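Local structure of putative arylalkylamine N-Acetyltransferase 7 (4FD7) at residues Cys49-Arg54 against Ser154-Tyr159; Asp55-Gln60 against Thr189-Gln194; Gly100-Asp105 against Glu167-Arg172; Ala107-Lys112 against Ile138-Asn143; Tyr147-Gly152 against Ser184-Thr189. The protein probably transfers an acetyl group from acetyl-CoA to an amine, as a GNAT-family enzyme whose putative substrates are arylalkylamines. All blocks are in the same frame, centred on the assembly; numbering follows the deposited sequence.

How the contacts relate
Contact 5 lies nearest the middle of the chain, about 5 Å from its centre, where strands 146-155 and 183-188 meet before separating; in GNAT enzymes acetyl-CoA enters between the corresponding strands. The centres of contacts 3 and 5 are about 9 Å apart; contact 3 packs helix 164-170, in the crossover between these strands, onto strand 98-108. Contact 4 lies at the end of strand 98-108, with the ring of Phe-139 against Tyr-147 of contact 5. Beyond the separating ends, contact 1 sets helix 41-55 against the end of strand 146-155, and contact 2 joins the next helix to Thr-189, which contact 5 shares. The centres of contacts 1 and 4 are about 30 Å apart.

Contact 1 (Cys49-Arg54 against Ser154-Tyr159); sequences CDYFAR and SVDPKY
Ser-154 offers its hydroxyl oxygen to a main-chain N-H inside a helix, at the wider pi-type turn of residues 49-52. The bond from Phe-52 N to Ser-154 OG is weak, 3.2 Å long and bent to 132°; OG, anti to its own backbone N (chi1 -173°), points at Phe-52 N. Ser-154 CB lies 3.5 Å from Phe-52 CB. Tyr-51 makes the widest contact. Its ring has Asp-156 CA over one face and lies 23° from the plane of the Asp-156 carboxylate, while Tyr-51 CD1 meets Pro-157 CD obliquely at 3.3 Å. Arg-54 reaches tip to tip with the same proline, Pro-157 CG sitting at the guanidinium edge, 3.5 Å from Arg-54 NH1. Asp-156 is held by an Asx turn, its OD1 accepting from Lys-158 N at 3.0 Å. The helix therefore meets the strand end chiefly through van der Waals packing round Tyr-51, with one weak hydrogen bond, and the charge of Asp-156 is probably partly offset by its salt bridge to Lys-158, which Glu-97 shares.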
# COMPACT_ATOMS: atom_id res chain seq x y z
N CYS A 49 -9.19 -4.52 -7.07
CA CYS A 49 -9.81 -3.96 -8.25
C CYS A 49 -11.15 -3.33 -7.93
O CYS A 49 -11.57 -2.38 -8.58
CB CYS A 49 -10.00 -5.04 -9.30
SG CYS A 49 -8.44 -5.61 -9.92
N ASP A 50 -11.83 -3.87 -6.92
CA ASP A 50 -13.22 -3.47 -6.71
C ASP A 50 -13.26 -2.16 -5.95
O ASP A 50 -14.19 -1.36 -6.09
CB ASP A 50 -13.97 -4.52 -5.89
CG ASP A 50 -14.42 -5.69 -6.72
OD1 ASP A 50 -14.35 -5.61 -7.96
OD2 ASP A 50 -14.85 -6.71 -6.12
N TYR A 51 -12.25 -1.96 -5.12
CA TYR A 51 -12.26 -0.84 -4.21
C TYR A 51 -11.11 0.13 -4.43
O TYR A 51 -11.32 1.27 -4.84
CB TYR A 51 -12.35 -1.35 -2.78
CG TYR A 51 -13.50 -2.32 -2.60
CD1 TYR A 51 -14.81 -1.90 -2.77
CD2 TYR A 51 -13.27 -3.65 -2.30
CE1 TYR A 51 -15.87 -2.78 -2.62
CE2 TYR A 51 -14.32 -4.55 -2.14
CZ TYR A 51 -15.62 -4.11 -2.31
OH TYR A 51 -16.66 -4.99 -2.15
N PHE A 52 -9.88 -0.31 -4.15
CA PHE A 52 -8.72 0.55 -4.30
C PHE A 52 -8.64 1.24 -5.67
O PHE A 52 -8.45 2.45 -5.75
CB PHE A 52 -7.45 -0.24 -4.02
CG PHE A 52 -6.18 0.51 -4.29
CD1 PHE A 52 -5.66 1.40 -3.36
CD2 PHE A 52 -5.50 0.32 -5.48
CE1 PHE A 52 -4.48 2.10 -3.62
CE2 PHE A 52 -4.32 1.00 -5.75
CZ PHE A 52 -3.81 1.88 -4.83
N ALA A 53 -8.80 0.45 -6.73
CA ALA A 53 -8.75 0.97 -8.09
C ALA A 53 -9.82 2.02 -8.33
O ALA A 53 -9.64 2.94 -9.12
CB ALA A 53 -8.91 -0.16 -9.10
N ARG A 54 -10.96 1.88 -7.65
CA ARG A 54 -12.06 2.81 -7.84
C ARG A 54 -11.94 4.06 -6.97
O ARG A 54 -12.29 5.15 -7.42
CB ARG A 54 -13.39 2.11 -7.55
CG ARG A 54 -14.60 3.00 -7.78
CD ARG A 54 -15.84 2.43 -7.14
NE ARG A 54 -15.73 2.33 -5.68
CZ ARG A 54 -16.45 1.49 -4.94
NH1 ARG A 54 -16.30 1.43 -3.63
NH2 ARG A 54 -17.31 0.67 -5.54
N SER A 154 -6.34 -1.27 0.23
CA SER A 154 -7.76 -1.26 -0.07
C SER A 154 -8.55 -1.64 1.17
O SER A 154 -8.20 -2.58 1.88
CB SER A 154 -8.05 -2.26 -1.18
OG SER A 154 -9.38 -2.20 -1.64
N VAL A 155 -9.62 -0.89 1.46
CA VAL A 155 -10.53 -1.27 2.55
C VAL A 155 -11.95 -1.27 2.01
O VAL A 155 -12.33 -0.33 1.31
CB VAL A 155 -10.44 -0.30 3.74
CG1 VAL A 155 -11.69 -0.40 4.64
CG2 VAL A 155 -9.15 -0.53 4.54
N ASP A 156 -12.71 -2.32 2.32
CA ASP A 156 -14.09 -2.39 1.86
C ASP A 156 -14.85 -1.25 2.51
O ASP A 156 -14.85 -1.10 3.73
CB ASP A 156 -14.70 -3.73 2.26
CG ASP A 156 -16.11 -3.94 1.71
OD1 ASP A 156 -16.83 -2.94 1.47
OD2 ASP A 156 -16.49 -5.11 1.52
N PRO A 157 -15.51 -0.42 1.68
CA PRO A 157 -16.30 0.73 2.11
C PRO A 157 -17.26 0.43 3.26
O PRO A 157 -17.47 1.31 4.09
CB PRO A 157 -17.08 1.08 0.84
CG PRO A 157 -16.15 0.74 -0.24
CD PRO A 157 -15.47 -0.52 0.21
N LYS A 158 -17.82 -0.78 3.34
CA LYS A 158 -18.76 -1.04 4.43
C LYS A 158 -18.06 -1.27 5.77
O LYS A 158 -18.72 -1.52 6.78
CB LYS A 158 -19.73 -2.17 4.08
CG LYS A 158 -19.16 -3.56 4.16
CD LYS A 158 -19.97 -4.52 3.28
CE LYS A 158 -19.65 -5.96 3.62
NZ LYS A 158 -18.23 -6.07 4.04
N TYR A 159 -16.73 -1.17 5.76
CA TYR A 159 -15.94 -1.22 6.98
C TYR A 159 -15.15 0.05 7.24
O TYR A 159 -14.32 0.09 8.16
CB TYR A 159 -14.95 -2.39 6.93
CG TYR A 159 -15.57 -3.72 7.23
CD1 TYR A 159 -15.83 -4.62 6.22
CD2 TYR A 159 -15.91 -4.07 8.53
CE1 TYR A 159 -16.39 -5.85 6.48
CE2 TYR A 159 -16.48 -5.30 8.81
CZ TYR A 159 -16.72 -6.18 7.78
OH TYR A 159 -17.30 -7.41 8.05

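Contact 2 (Asp55-Gln60 against Thr189-Gln194); sequences DELMNQ and TGPNSQ
This is a junction between two helix starts, where Glu-56 and Leu-57, at the beginning of helix 57-62, meet Thr-189, Gly-190 and Pro-191 on the way from strand 183-188 into helix 191-200. Its polar link is a short hydrogen bond, 2.5 Å from Thr-189 OG1 to Glu-56 OE2, in which the hydroxyl donates to the anti lone pair of the carboxylate. The two side chains cross at about a right angle; Thr-189 OG1 stands between its own backbone N and carbonyl carbon (chi1 60°), which turns it to Glu-56 OE2. The other carboxylate oxygen faces its own helix, Glu-56 OE1 accepting from Asn-59 N at 2.8 Å and 164°. One carboxylate thus caps helix 57-62 and grips the threonine. Met-58 SD touches the methyl Thr-189 CG2 at 3.5 Å, and Leu-57 CD1 meets Pro-191 CD tip to tip at 3.8 Å. Leu-57 CD1 also lies 4.0 Å from Gly-190 CA. Both helices begin here, with Glu-56 a side-chain N-cap and Gly-190 the N-cap residue of the helix that follows strand 183-188 in the GNAT fold.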
# COMPACT_ATOMS: atom_id res chain seq x y z
N ASP A 55 -11.43 3.90 -5.75
CA ASP A 55 -11.57 4.94 -4.73
C ASP A 55 -10.32 5.78 -4.42
O ASP A 55 -10.44 6.91 -3.97
CB ASP A 55 -12.11 4.31 -3.45
CG ASP A 55 -13.53 3.81 -3.61
OD1 ASP A 55 -14.19 4.23 -4.58
OD2 ASP A 55 -13.99 3.02 -2.76
N GLU A 56 -9.13 5.23 -4.64
CA GLU A 56 -7.90 5.97 -4.29
C GLU A 56 -7.73 7.19 -5.20
O GLU A 56 -8.03 7.11 -6.39
CB GLU A 56 -6.69 5.04 -4.37
CG GLU A 56 -5.36 5.70 -4.01
CD GLU A 56 -4.60 6.23 -5.22
OE1 GLU A 56 -5.06 6.03 -6.35
OE2 GLU A 56 -3.53 6.85 -5.05
N LEU A 57 -7.26 8.30 -4.63
CA LEU A 57 -7.24 9.59 -5.34
C LEU A 57 -6.60 9.63 -6.73
O LEU A 57 -7.23 10.13 -7.67
CB LEU A 57 -6.64 10.72 -4.47
CG LEU A 57 -7.44 11.15 -3.25
CD1 LEU A 57 -6.92 12.51 -2.81
CD2 LEU A 57 -8.93 11.21 -3.55
N MET A 58 -5.37 9.14 -6.87
CA MET A 58 -4.68 9.15 -8.17
C MET A 58 -5.43 8.32 -9.22
O MET A 58 -5.59 8.73 -10.39
CB MET A 58 -3.25 8.63 -8.05
CG MET A 58 -2.34 9.43 -7.13
SD MET A 58 -0.70 8.68 -6.95
CE MET A 58 0.10 9.16 -8.49
N ASN A 59 -5.88 7.13 -8.81
CA ASN A 59 -6.60 6.26 -9.73
C ASN A 59 -7.88 6.92 -10.22
O ASN A 59 -8.16 6.94 -11.42
CB ASN A 59 -6.94 4.92 -9.05
CG ASN A 59 -5.72 4.14 -8.65
OD1 ASN A 59 -4.61 4.40 -9.13
ND2 ASN A 59 -5.90 3.17 -7.76
N GLN A 60 -8.63 7.48 -9.28
CA GLN A 60 -9.88 8.16 -9.61
C GLN A 60 -9.64 9.35 -10.53
O GLN A 60 -10.41 9.58 -11.46
CB GLN A 60 -10.57 8.61 -8.32
CG GLN A 60 -12.07 8.31 -8.23
CD GLN A 60 -12.60 8.45 -6.80
OE1 GLN A 60 -12.20 9.36 -6.07
NE2 GLN A 60 -13.46 7.53 -6.40
N THR A 189 -0.95 8.59 -0.85
CA THR A 189 -1.37 9.43 -1.95
C THR A 189 -2.55 10.33 -1.61
O THR A 189 -2.79 11.33 -2.29
CB THR A 189 -1.75 8.57 -3.14
OG1 THR A 189 -2.82 7.69 -2.75
CG2 THR A 189 -0.55 7.76 -3.60
N GLY A 190 -3.29 9.98 -0.56
CA GLY A 190 -4.46 10.74 -0.16
C GLY A 190 -4.47 11.10 1.31
O GLY A 190 -3.64 10.63 2.07
N PRO A 191 -5.44 11.94 1.71
CA PRO A 191 -5.46 12.56 3.04
C PRO A 191 -5.66 11.57 4.19
O PRO A 191 -4.93 11.62 5.18
CB PRO A 191 -6.65 13.52 2.94
CG PRO A 191 -7.55 12.89 1.97
CD PRO A 191 -6.65 12.25 0.94
N ASN A 192 -6.61 10.66 4.04
CA ASN A 192 -6.86 9.70 5.11
C ASN A 192 -5.78 8.62 5.24
O ASN A 192 -5.46 8.21 6.36
CB ASN A 192 -8.25 9.09 4.97
CG ASN A 192 -9.35 10.12 5.11
OD1 ASN A 192 -10.29 10.15 4.33
ND2 ASN A 192 -9.22 11.00 6.11
N SER A 193 -5.20 8.18 4.12
CA SER A 193 -4.09 7.23 4.17
C SER A 193 -2.87 7.86 4.84
O SER A 193 -2.17 7.20 5.64
CB SER A 193 -3.75 6.69 2.77
OG SER A 193 -3.42 7.72 1.85
N GLN A 194 -2.64 9.14 4.55
CA GLN A 194 -1.60 9.91 5.24
C GLN A 194 -1.89 10.03 6.74
O GLN A 194 -0.98 9.91 7.56
CB GLN A 194 -1.42 11.28 4.59
CG GLN A 194 -0.79 11.21 3.18
CD GLN A 194 -1.14 12.40 2.30
OE1 GLN A 194 -1.67 13.41 2.78
NE2 GLN A 194 -0.84 12.28 1.00

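Contact 3 (Gly100-Asp105 against Glu167-Arg172); sequences GVNILD and EILRAR
Helix 164-170 lies over strand 98-108 and the backbones draw apart along the contact: the CA atoms of Asn-102 and Ile-168 are 7.4 Å apart, those of Leu-104 and Arg-172 9.7 Å. At the close end Ile-168 presses CD1 to 4.0 Å from Gly-100 CA, and Ile-168 CG2 touches Asn-102 CB. At the wider end the gap is spanned by Arg-172, whose chain is extended from CG to NE and crosses Asn-102 at about a right angle. Arg-172 NH2 donates to Asn-102 OD1 over 2.9 Å in a nearly straight bond (170°), with the oxygen in the guanidinium plane and the donor tilted 31° from the carbonyl plane. Helix 164-170 belongs to the crossover connecting strand 146-155 with strand 183-188, a central element of the GNAT fold. Arg-172 ties to the second of these strands as well, through bonds from NH1 to Ser-184 OG and Thr-186 OG1, and Asn-102 ND2 binds Gly-152 O on the first. A water accepts from Arg-172 NE at 2.9 Å and donates to Asn-102 OD1 and Ile-168 O, linking the buried polar groups to the helix backbone. Leu-104 CD2 packs obliquely against the guanidinium, 3.6 Å from Arg-172 NH2, and Leu-169 CD2 lies over one face of that group, offset toward its rim.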
# COMPACT_ATOMS: atom_id res chain seq x y z
N GLY A 100 -9.80 -5.72 4.42
CA GLY A 100 -8.86 -4.87 3.73
C GLY A 100 -7.65 -5.66 3.29
O GLY A 100 -7.42 -6.78 3.75
N VAL A 101 -6.87 -5.10 2.37
CA VAL A 101 -5.65 -5.75 1.91
C VAL A 101 -4.59 -4.69 1.57
O VAL A 101 -4.93 -3.56 1.23
CB VAL A 101 -5.92 -6.78 0.76
CG1 VAL A 101 -6.81 -6.21 -0.30
CG2 VAL A 101 -4.63 -7.31 0.14
N ASN A 102 -3.32 -5.03 1.76
CA ASN A 102 -2.21 -4.12 1.47
C ASN A 102 -1.22 -4.99 0.71
O ASN A 102 -0.67 -5.94 1.27
CB ASN A 102 -1.57 -3.64 2.78
CG ASN A 102 -0.90 -2.25 2.66
OD1 ASN A 102 -0.48 -1.68 3.66
ND2 ASN A 102 -0.78 -1.73 1.44
N ILE A 103 -1.03 -4.69 -0.57
CA ILE A 103 -0.07 -5.44 -1.38
C ILE A 103 1.32 -4.85 -1.16
O ILE A 103 1.55 -3.68 -1.43
CB ILE A 103 -0.44 -5.43 -2.88
CG1 ILE A 103 -1.87 -5.93 -3.08
CG2 ILE A 103 0.53 -6.27 -3.68
CD1 ILE A 103 -2.05 -7.41 -2.74
N LEU A 104 2.23 -5.67 -0.64
CA LEU A 104 3.53 -5.18 -0.21
C LEU A 104 4.66 -5.93 -0.90
O LEU A 104 4.50 -7.11 -1.29
CB LEU A 104 3.70 -5.36 1.31
CG LEU A 104 2.66 -4.86 2.33
CD1 LEU A 104 3.16 -5.15 3.74
CD2 LEU A 104 2.37 -3.40 2.20
N ASP A 105 5.80 -5.27 -1.05
CA ASP A 105 7.02 -6.01 -1.39
C ASP A 105 8.23 -5.30 -0.79
O ASP A 105 8.08 -4.32 -0.08
CB ASP A 105 7.16 -6.24 -2.90
CG ASP A 105 7.42 -4.98 -3.68
OD1 ASP A 105 7.46 -3.87 -3.10
OD2 ASP A 105 7.57 -5.10 -4.92
N GLU A 167 -4.70 0.17 11.43
CA GLU A 167 -4.24 -1.10 12.00
C GLU A 167 -3.52 -2.03 11.01
O GLU A 167 -2.59 -2.76 11.40
CB GLU A 167 -5.39 -1.82 12.73
CG GLU A 167 -6.06 -1.00 13.84
CD GLU A 167 -5.08 -0.37 14.83
OE1 GLU A 167 -4.10 -1.02 15.25
OE2 GLU A 167 -5.29 0.80 15.22
N ILE A 168 -3.92 -1.98 9.74
CA ILE A 168 -3.25 -2.78 8.72
C ILE A 168 -1.81 -2.26 8.56
O ILE A 168 -0.87 -3.04 8.44
CB ILE A 168 -4.00 -2.74 7.36
CG1 ILE A 168 -5.23 -3.64 7.43
CG2 ILE A 168 -3.11 -3.19 6.23
CD1 ILE A 168 -6.20 -3.41 6.31
N LEU A 169 -1.65 -0.93 8.57
CA LEU A 169 -0.29 -0.38 8.56
C LEU A 169 0.48 -0.72 9.83
O LEU A 169 1.69 -0.88 9.79
CB LEU A 169 -0.32 1.14 8.43
CG LEU A 169 -0.83 1.69 7.10
CD1 LEU A 169 -0.97 3.17 7.20
CD2 LEU A 169 0.12 1.31 5.97
N ARG A 170 -0.21 -0.76 10.96
CA ARG A 170 0.49 -0.98 12.21
C ARG A 170 1.08 -2.38 12.21
O ARG A 170 2.15 -2.62 12.79
CB ARG A 170 -0.43 -0.77 13.44
CG ARG A 170 0.39 -0.54 14.71
CD ARG A 170 -0.49 -0.64 15.97
NE ARG A 170 -1.63 0.27 15.87
CZ ARG A 170 -1.58 1.56 16.17
NH1 ARG A 170 -0.45 2.11 16.59
NH2 ARG A 170 -2.67 2.31 16.05
N ALA A 171 0.40 -3.30 11.53
CA ALA A 171 0.92 -4.67 11.37
C ALA A 171 2.30 -4.80 10.69
O ALA A 171 2.91 -5.87 10.71
CB ALA A 171 -0.10 -5.56 10.66
N ARG A 172 2.78 -3.73 10.08
CA ARG A 172 4.08 -3.77 9.41
C ARG A 172 5.20 -3.90 10.43
O ARG A 172 6.29 -4.42 10.14
CB ARG A 172 4.28 -2.51 8.57
CG ARG A 172 3.49 -2.54 7.26
CD ARG A 172 3.82 -1.31 6.43
NE ARG A 172 2.84 -1.12 5.36
CZ ARG A 172 2.94 -0.19 4.41
NH1 ARG A 172 3.99 0.62 4.38
NH2 ARG A 172 2.00 -0.10 3.48
O HOH W 1 0.61 -2.81 5.94
O HOH W 2 0.14 1.34 1.39

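Contact 4 (Ala107-Lys112 against Ile138-Asn143); sequences ASRSDK and IFDRYN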
# COMPACT_ATOMS: atom_id res chain seq x y z
N ALA A 107 11.59 -3.07 -1.32
CA ALA A 107 12.39 -2.22 -2.19
C ALA A 107 13.85 -2.39 -1.79
O ALA A 107 14.16 -2.47 -0.60
CB ALA A 107 11.96 -0.77 -2.06
N SER A 108 14.73 -2.48 -2.78
CA SER A 108 16.14 -2.69 -2.53
C SER A 108 16.94 -1.67 -3.31
O SER A 108 16.51 -1.21 -4.36
CB SER A 108 16.57 -4.10 -2.93
OG SER A 108 15.84 -5.08 -2.20
N ARG A 109 18.12 -1.33 -2.78
CA ARG A 109 18.95 -0.27 -3.29
C ARG A 109 19.29 -0.50 -4.76
O ARG A 109 19.38 0.45 -5.54
CB ARG A 109 20.22 -0.19 -2.44
CG ARG A 109 21.15 0.97 -2.76
CD ARG A 109 22.44 0.84 -1.97
NE ARG A 109 22.29 1.28 -0.59
CZ ARG A 109 22.40 2.55 -0.20
NH1 ARG A 109 22.67 3.50 -1.08
NH2 ARG A 109 22.24 2.87 1.08
N SER A 110 19.47 -1.76 -5.13
CA SER A 110 19.91 -2.07 -6.48
C SER A 110 18.78 -2.02 -7.51
O SER A 110 19.05 -2.02 -8.71
CB SER A 110 20.67 -3.40 -6.53
OG SER A 110 19.91 -4.49 -6.05
N ASP A 111 17.53 -1.95 -7.05
CA ASP A 111 16.38 -1.90 -7.97
C ASP A 111 16.45 -0.71 -8.92
O ASP A 111 16.64 0.43 -8.50
CB ASP A 111 15.05 -1.82 -7.21
CG ASP A 111 14.77 -3.05 -6.38
OD1 ASP A 111 15.43 -4.09 -6.58
OD2 ASP A 111 13.87 -2.97 -5.52
N LYS A 112 16.27 -0.96 -10.20
CA LYS A 112 16.25 0.11 -11.16
C LYS A 112 14.90 0.81 -11.19
O LYS A 112 14.82 1.95 -11.54
CB LYS A 112 16.56 -0.44 -12.55
CG LYS A 112 17.89 -1.13 -12.70
CD LYS A 112 17.84 -2.54 -12.15
CE LYS A 112 19.14 -2.93 -11.54
NZ LYS A 112 19.91 -3.87 -12.39
N ILE A 138 15.37 7.27 0.46
CA ILE A 138 15.29 6.42 1.65
C ILE A 138 16.60 5.66 2.00
O ILE A 138 17.02 5.64 3.17
CB ILE A 138 14.11 5.43 1.52
CG1 ILE A 138 12.78 6.20 1.40
CG2 ILE A 138 14.06 4.49 2.70
CD1 ILE A 138 12.41 6.99 2.68
N PHE A 139 17.24 5.08 0.99
CA PHE A 139 18.40 4.20 1.26
C PHE A 139 19.56 4.97 1.83
O PHE A 139 20.14 4.56 2.82
CB PHE A 139 18.85 3.47 -0.01
CG PHE A 139 17.79 2.62 -0.62
CD1 PHE A 139 17.43 1.41 -0.04
CD2 PHE A 139 17.14 3.03 -1.78
CE1 PHE A 139 16.44 0.61 -0.61
CE2 PHE A 139 16.15 2.23 -2.35
CZ PHE A 139 15.80 1.03 -1.76
N ASP A 140 19.89 6.10 1.21
CA ASP A 140 20.99 6.92 1.72
C ASP A 140 20.64 7.65 3.02
O ASP A 140 21.48 7.79 3.89
CB ASP A 140 21.45 7.92 0.67
CG ASP A 140 22.22 7.27 -0.46
OD1 ASP A 140 22.78 6.17 -0.25
OD2 ASP A 140 22.28 7.86 -1.56
N ARG A 141 19.40 8.11 3.14
CA ARG A 141 18.98 8.81 4.35
C ARG A 141 19.04 7.93 5.58
O ARG A 141 19.40 8.39 6.67
CB ARG A 141 17.57 9.37 4.18
CG ARG A 141 17.57 10.78 3.60
CD ARG A 141 16.17 11.35 3.49
NE ARG A 141 15.46 11.34 4.77
CZ ARG A 141 14.26 10.80 4.94
NH1 ARG A 141 13.64 10.21 3.91
NH2 ARG A 141 13.66 10.83 6.13
N TYR A 142 18.67 6.66 5.42
CA TYR A 142 18.70 5.75 6.57
C TYR A 142 19.89 4.79 6.57
O TYR A 142 20.05 4.01 7.52
CB TYR A 142 17.41 4.96 6.64
CG TYR A 142 16.21 5.76 7.11
CD1 TYR A 142 15.26 6.23 6.21
CD2 TYR A 142 16.00 6.00 8.46
CE1 TYR A 142 14.14 6.93 6.65
CE2 TYR A 142 14.90 6.71 8.90
CZ TYR A 142 13.97 7.17 8.01
OH TYR A 142 12.87 7.87 8.49
N ASN A 143 20.72 4.84 5.53
CA ASN A 143 21.85 3.92 5.38
C ASN A 143 21.36 2.48 5.48
O ASN A 143 21.85 1.70 6.30
CB ASN A 143 22.94 4.18 6.43
CG ASN A 143 24.25 3.47 6.09
OD1 ASN A 143 24.61 3.36 4.93
ND2 ASN A 143 24.96 3.01 7.12
O HOH W 3 24.13 4.92 2.64
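The Phe-139 ring carries Arg-109 CA over the centre of one face, and the Arg-109 guanidinium has Phe-139 CB over one of its faces. The first is a CH-pi contact, Arg-109 CA standing 3.7 Å from the centroid of the Phe-139 ring and 8° off its normal; in the second, Phe-139 CB sits 3.6 Å above the Arg-109 guanidinium plane. The two side chains slide past each other in opposite directions, with their flat groups 49° apart. The ring edge is met by the main chain of Ala-107, and Phe-139 CZ approaches Ser-108 C to 3.3 Å. At the guanidinium edge, Arg-109 NH1 donates to Asp-140 OD1 in a salt bridge of 2.8 Å and 176°, arriving from above the carboxylate plane. Arg-109 is the second residue of a type I beta turn, Ser-108 to Asp-111, at the strand's end, and Asp-111 OD2 accepts from Ser-108 N at 2.9 Å. Arg-109 NE has a second acidic partner in Asp-145, just before strand 146-155. With two carboxylates around it, the arginine is probably well neutralised, clamping helix 138-142 to the end of strand 98-108 by charge as well as by its cover of the phenylalanine.

Contact 5 (Tyr147-Gly152 against Ser184-Thr189); sequences YLNAMG and SATCFT
Tyr-147 CD1 and CE1 meet Ala-185 obliquely, CD1 lying 3.8 Å from Ala-185 CB. Tyr-147 CG stands between the backbone N and carbonyl carbon (chi1 67°), which directs the ring toward Ala-185. The tyrosine hydroxyl bonds to Tyr-232 OH on strand 229-236. At the neighbouring residue, Leu-148 O is gripped from opposite faces of its plane, by Ser-184 OG at 2.7 Å and by Ala-185 N at 3.0 Å. The parallel strand axes approach to 4.6 Å; a single bridge joins Leu-148 to Ser-184, and the directions differ by 27°. This splaying of two adjacent parallel strands is the hallmark of the GNAT fold, and the V beyond is where family members bind acetyl-CoA. Ala-150 CB still touches Thr-186 OG1 at 3.7 Å. Asn-149 turns its amide oxygen back to its own chain, OD1 accepting from Ala-150 N at 2.7 Å. A water then carries the link across the widening gap, donating to Asn-149 OD1 and accepting from Cys-187 N.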
# COMPACT_ATOMS: atom_id res chain seq x y z
N TYR A 147 13.86 -1.78 2.23
CA TYR A 147 12.71 -1.36 3.05
C TYR A 147 11.39 -1.93 2.55
O TYR A 147 11.21 -2.19 1.38
CB TYR A 147 12.62 0.16 3.18
CG TYR A 147 12.29 0.94 1.91
CD1 TYR A 147 10.97 1.10 1.48
CD2 TYR A 147 13.30 1.54 1.18
CE1 TYR A 147 10.68 1.85 0.34
CE2 TYR A 147 13.02 2.28 0.05
CZ TYR A 147 11.71 2.44 -0.36
OH TYR A 147 11.45 3.17 -1.50
N LEU A 148 10.44 -2.11 3.46
CA LEU A 148 9.13 -2.63 3.11
C LEU A 148 8.30 -1.55 2.43
O LEU A 148 8.01 -0.53 3.03
CB LEU A 148 8.39 -3.12 4.36
CG LEU A 148 7.05 -3.78 4.09
CD1 LEU A 148 7.23 -5.02 3.22
CD2 LEU A 148 6.36 -4.14 5.41
N ASN A 149 7.93 -1.79 1.18
CA ASN A 149 7.16 -0.85 0.37
C ASN A 149 5.80 -1.45 0.05
O ASN A 149 5.54 -2.63 0.36
CB ASN A 149 7.92 -0.57 -0.92
CG ASN A 149 7.43 0.67 -1.65
OD1 ASN A 149 6.55 1.41 -1.19
ND2 ASN A 149 8.02 0.92 -2.81
N ALA A 150 4.96 -0.66 -0.60
CA ALA A 150 3.59 -1.06 -0.88
C ALA A 150 3.11 -0.53 -2.22
O ALA A 150 3.59 0.50 -2.70
CB ALA A 150 2.68 -0.56 0.20
N MET A 151 2.12 -1.21 -2.79
CA MET A 151 1.44 -0.73 -3.99
C MET A 151 -0.06 -0.82 -3.77
O MET A 151 -0.75 -1.56 -4.46
CB MET A 151 1.84 -1.56 -5.22
CG MET A 151 1.28 -1.06 -6.55
SD MET A 151 1.72 0.63 -6.93
CE MET A 151 0.11 1.42 -7.01
N GLY A 152 -0.56 -0.11 -2.76
CA GLY A 152 -1.99 0.02 -2.56
C GLY A 152 -2.53 -0.63 -1.30
O GLY A 152 -2.23 -1.80 -1.01
N SER A 184 10.03 0.60 6.99
CA SER A 184 9.05 0.60 5.90
C SER A 184 8.93 2.03 5.40
O SER A 184 9.02 2.97 6.19
CB SER A 184 7.69 0.10 6.39
OG SER A 184 6.76 0.04 5.30
N ALA A 185 8.75 2.21 4.10
CA ALA A 185 8.43 3.53 3.55
C ALA A 185 7.46 3.35 2.41
O ALA A 185 7.45 2.33 1.75
CB ALA A 185 9.66 4.26 3.07
N THR A 186 6.63 4.35 2.18
CA THR A 186 5.56 4.19 1.21
C THR A 186 5.13 5.56 0.73
O THR A 186 5.29 6.55 1.44
CB THR A 186 4.39 3.36 1.84
OG1 THR A 186 4.77 1.98 1.86
CG2 THR A 186 3.08 3.50 1.06
N CYS A 187 4.64 5.63 -0.51
CA CYS A 187 4.01 6.85 -0.99
C CYS A 187 2.53 6.78 -0.63
O CYS A 187 1.80 5.95 -1.16
CB CYS A 187 4.16 6.99 -2.51
SG CYS A 187 3.32 8.46 -3.13
N PHE A 188 2.12 7.63 0.31
CA PHE A 188 0.72 7.76 0.68
C PHE A 188 0.11 8.91 -0.11
O PHE A 188 0.59 10.05 -0.07
CB PHE A 188 0.59 7.96 2.18
CG PHE A 188 1.13 6.82 2.99
CD1 PHE A 188 2.44 6.84 3.49
CD2 PHE A 188 0.34 5.71 3.25
CE1 PHE A 188 2.92 5.77 4.23
CE2 PHE A 188 0.83 4.64 3.99
CZ PHE A 188 2.12 4.68 4.48
N THR A 189 -0.95 8.59 -0.85
CA THR A 189 -1.37 9.43 -1.95
C THR A 189 -2.55 10.33 -1.61
O THR A 189 -2.79 11.33 -2.29
CB THR A 189 -1.75 8.57 -3.14
OG1 THR A 189 -2.82 7.69 -2.75
CG2 THR A 189 -0.55 7.76 -3.60
O HOH W 4 5.12 3.41 -2.37